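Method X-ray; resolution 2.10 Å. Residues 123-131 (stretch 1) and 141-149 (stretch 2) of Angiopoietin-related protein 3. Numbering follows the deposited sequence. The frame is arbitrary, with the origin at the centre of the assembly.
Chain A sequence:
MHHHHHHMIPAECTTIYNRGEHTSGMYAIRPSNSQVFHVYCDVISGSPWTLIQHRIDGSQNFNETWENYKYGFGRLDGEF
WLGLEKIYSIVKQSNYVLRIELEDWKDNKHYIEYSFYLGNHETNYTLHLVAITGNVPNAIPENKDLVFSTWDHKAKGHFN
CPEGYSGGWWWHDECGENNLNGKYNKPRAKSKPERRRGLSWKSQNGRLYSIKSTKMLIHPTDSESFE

Stretch 1 (123-131) TNYTLHLVA
Stretch 2, residues 141-149: PENKDLVFS

Stretches 1 and 2 of this chain run antiparallel and bury 694 Å² between them, both sides summed. Residues 127-131 form a strand, with phi from -74° to -135° and psi from 112° to 148°. Val147 to Ser149 are also extended. Asn124 (54/39), Tyr125 (57/52) and Asn143 (61/30) have positive phi, and asparagine tolerates such a backbone well.

The register pairs Thr126 with Val147, Leu127 with Leu146, His128 with Asp145 and Val130 with Glu142, at CA-CA distances of 4.7, 4.9, 5.2 and 5.3 Å. Leu127 and Leu146 form the single beta bridge. Leu127 N donates to Leu146 O at 2.8 Å, and Leu146 N donates to Leu127 O at 2.8 Å. Thr126 CA also lies 3.2 Å from Leu146 O, in a CA-H...O contact.

Beyond the bridge the pairing changes. Leu127 O and Lys144 O approach to 3.3 Å, but both are acceptors and do not bond. Water 1 fills the gap that follows. It accepts from Leu129 N at 2.8 Å and lies 2.6 Å from Lys144 O and 3.0 Å from Pro141 O, both of which can accept from it. Direct backbone hydrogen bonding resumes where Asn143 N donates to Leu129 O at 2.9 Å, nearly straight at 175°.

Glu142 closes this end with its side chain. Its chi1 is m (-60°), chi2 is t (-178°) and chi3 is 50°. This extended middle carries Glu142 OE1 to 2.8 Å from Ala131 N, which donates to it. A carboxylate thus takes the place of a backbone acceptor. Ala131 CB, the whole of its side chain, lies 3.4 Å from Glu142 OE1.

Leu127, Leu129 and Leu146 are buried and supply the apolar part. Leu127 is t, p (-175°, 75°). Leu129 (-51°, 166°) and Leu146 (-51°, 164°) share the m, t rotamer. Leu127 CB meets Leu146 CB at 4.3 Å, and Leu129 CD1 meets Leu146 CD1 at 4.2 Å. Leu146 has the largest area covered by the other stretch, 78 Å².

His128 CB points sideways, but with chi1 t (-177°) and chi2 -101° the ring comes nearer stretch 2. His128 NE2 lies 3.4 Å from Asn143 CA, and His128 CD2 3.6 Å from Lys144 O. Lys144 is m, chi2 -95°, and points away. Asn143 CB also points away, yet with chi1 m (-76°) and chi2 -58° its amide end returns. Val130, as t (175°), sets Val130 CG2 3.4 Å from Asn143 OD1.

At the other end, Thr126 is m (-61°), which lets Thr126 OG1 donate to Thr123 O over a very short 2.5 Å. Thr126 N donates to Thr123 OG1 at 3.2 Å; Thr123 is p (68°). Thr126 CG2 packs 3.6 Å from CB of Asp145 (m, chi2 150°). Tyr125 is m, chi2 -69°, and its end leads away. Asn124, m (-72°), places Asn124 CB 3.8 Å from CG1 of Val147, which is t (175°). Phe148 N donates a weak hydrogen bond to Asn124 O at 3.3 Å. Phe148, with chi1 -154° and chi2 86°, starts toward stretch 1, but its buried ring leads away.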

# COMPACT_ATOMS: atom_id res chain seq x y z
N THR A 123 -0.22 -16.74 29.94
CA THR A 123 0.85 -17.70 29.70
C THR A 123 2.06 -17.07 29.02
O THR A 123 2.95 -17.80 28.57
CB THR A 123 0.35 -18.86 28.83
OG1 THR A 123 0.07 -18.39 27.50
CG2 THR A 123 -0.91 -19.51 29.42
N ASN A 124 2.13 -15.74 28.97
CA ASN A 124 3.12 -15.03 28.16
C ASN A 124 3.06 -15.51 26.71
O ASN A 124 4.09 -15.71 26.06
CB ASN A 124 4.54 -15.19 28.73
CG ASN A 124 4.75 -14.40 30.01
OD1 ASN A 124 4.28 -13.27 30.15
ND2 ASN A 124 5.44 -15.02 30.96
N TYR A 125 1.83 -15.73 26.22
CA TYR A 125 1.58 -16.07 24.82
C TYR A 125 2.35 -17.32 24.39
O TYR A 125 3.06 -17.32 23.37
CB TYR A 125 1.89 -14.87 23.92
CG TYR A 125 1.01 -13.67 24.21
CD1 TYR A 125 -0.35 -13.72 23.91
CD2 TYR A 125 1.51 -12.52 24.79
CE1 TYR A 125 -1.17 -12.64 24.16
CE2 TYR A 125 0.69 -11.43 25.06
CZ TYR A 125 -0.65 -11.50 24.74
OH TYR A 125 -1.50 -10.44 24.98
N THR A 126 2.22 -18.39 25.17
CA THR A 126 3.01 -19.59 24.94
C THR A 126 2.61 -20.27 23.63
O THR A 126 1.43 -20.50 23.38
CB THR A 126 2.85 -20.55 26.11
OG1 THR A 126 3.33 -19.90 27.29
CG2 THR A 126 3.67 -21.80 25.87
N LEU A 127 3.61 -20.58 22.82
CA LEU A 127 3.42 -21.14 21.49
C LEU A 127 3.83 -22.61 21.47
O LEU A 127 4.89 -22.96 21.99
CB LEU A 127 4.23 -20.36 20.46
CG LEU A 127 4.04 -20.75 19.00
CD1 LEU A 127 2.70 -20.20 18.54
CD2 LEU A 127 5.18 -20.18 18.17
N HIS A 128 3.01 -23.45 20.86
CA HIS A 128 3.28 -24.89 20.74
C HIS A 128 3.15 -25.28 19.27
O HIS A 128 2.04 -25.24 18.72
CB HIS A 128 2.31 -25.69 21.62
CG HIS A 128 2.56 -27.17 21.61
ND1 HIS A 128 1.81 -28.04 20.86
CD2 HIS A 128 3.48 -27.92 22.26
CE1 HIS A 128 2.25 -29.27 21.04
NE2 HIS A 128 3.27 -29.23 21.89
N LEU A 129 4.27 -25.64 18.64
CA LEU A 129 4.33 -25.91 17.21
C LEU A 129 4.62 -27.38 16.91
O LEU A 129 5.37 -28.04 17.64
CB LEU A 129 5.41 -25.08 16.50
CG LEU A 129 5.54 -23.58 16.65
CD1 LEU A 129 6.90 -23.12 16.12
CD2 LEU A 129 4.44 -22.92 15.89
N VAL A 130 4.07 -27.85 15.80
CA VAL A 130 4.43 -29.13 15.20
C VAL A 130 4.60 -28.92 13.70
O VAL A 130 3.70 -28.39 13.05
CB VAL A 130 3.37 -30.22 15.46
CG1 VAL A 130 3.73 -31.50 14.72
CG2 VAL A 130 3.21 -30.48 16.95
N ALA A 131 5.75 -29.32 13.15
CA ALA A 131 6.02 -29.08 11.74
C ALA A 131 5.20 -30.02 10.85
O ALA A 131 5.02 -31.20 11.17
CB ALA A 131 7.51 -29.24 11.44
N PRO A 141 12.21 -25.43 18.08
CA PRO A 141 11.89 -26.69 18.78
C PRO A 141 10.41 -27.04 18.66
O PRO A 141 9.54 -26.19 18.88
CB PRO A 141 12.28 -26.39 20.23
CG PRO A 141 13.30 -25.29 20.13
CD PRO A 141 12.87 -24.45 18.96
N GLU A 142 10.13 -28.29 18.32
CA GLU A 142 8.76 -28.77 18.17
C GLU A 142 8.29 -29.46 19.45
O GLU A 142 9.07 -29.98 20.24
CB GLU A 142 8.64 -29.74 17.01
CG GLU A 142 9.01 -29.19 15.65
CD GLU A 142 8.82 -30.22 14.54
OE1 GLU A 142 7.73 -30.82 14.48
OE2 GLU A 142 9.77 -30.43 13.75
N ASN A 143 6.96 -29.46 19.64
CA ASN A 143 6.30 -30.16 20.74
C ASN A 143 6.75 -29.66 22.11
O ASN A 143 6.77 -30.41 23.09
CB ASN A 143 6.50 -31.67 20.62
CG ASN A 143 5.64 -32.28 19.55
OD1 ASN A 143 4.41 -32.16 19.60
ND2 ASN A 143 6.27 -32.90 18.56
N LYS A 144 7.12 -28.39 22.17
CA LYS A 144 7.57 -27.73 23.38
C LYS A 144 6.79 -26.44 23.58
O LYS A 144 6.39 -25.78 22.61
CB LYS A 144 9.08 -27.42 23.32
CG LYS A 144 9.94 -28.58 22.86
CD LYS A 144 10.49 -29.35 24.03
CE LYS A 144 11.14 -30.65 23.58
NZ LYS A 144 10.47 -31.84 24.20
N ASP A 145 6.58 -26.08 24.84
CA ASP A 145 5.97 -24.80 25.19
C ASP A 145 7.00 -23.69 25.03
O ASP A 145 7.99 -23.64 25.77
CB ASP A 145 5.43 -24.85 26.62
CG ASP A 145 4.24 -25.78 26.77
OD1 ASP A 145 4.06 -26.36 27.87
OD2 ASP A 145 3.49 -25.95 25.79
N LEU A 146 6.78 -22.80 24.07
CA LEU A 146 7.70 -21.70 23.79
C LEU A 146 7.15 -20.40 24.34
O LEU A 146 6.07 -19.95 23.94
CB LEU A 146 7.94 -21.57 22.29
CG LEU A 146 8.34 -22.87 21.60
CD1 LEU A 146 8.16 -22.72 20.11
CD2 LEU A 146 9.77 -23.21 21.96
N VAL A 147 7.92 -19.76 25.22
CA VAL A 147 7.50 -18.56 25.92
C VAL A 147 8.04 -17.33 25.20
O VAL A 147 9.23 -17.28 24.84
CB VAL A 147 7.99 -18.58 27.38
CG1 VAL A 147 7.66 -17.27 28.07
CG2 VAL A 147 7.38 -19.75 28.12
N PHE A 148 7.18 -16.33 24.99
CA PHE A 148 7.60 -15.09 24.35
C PHE A 148 8.31 -14.18 25.34
O PHE A 148 7.91 -14.07 26.50
CB PHE A 148 6.39 -14.35 23.79
CG PHE A 148 6.72 -13.44 22.64
CD1 PHE A 148 6.76 -13.94 21.34
CD2 PHE A 148 6.96 -12.09 22.85
CE1 PHE A 148 7.04 -13.11 20.26
CE2 PHE A 148 7.24 -11.25 21.78
CZ PHE A 148 7.27 -11.75 20.48
N SER A 149 9.37 -13.52 24.87
CA SER A 149 10.12 -12.59 25.69
C SER A 149 10.58 -11.41 24.84
O SER A 149 10.84 -11.56 23.64
CB SER A 149 11.34 -13.27 26.33
OG SER A 149 10.91 -14.23 27.28
O HOH W 1 6.73 -26.04 20.00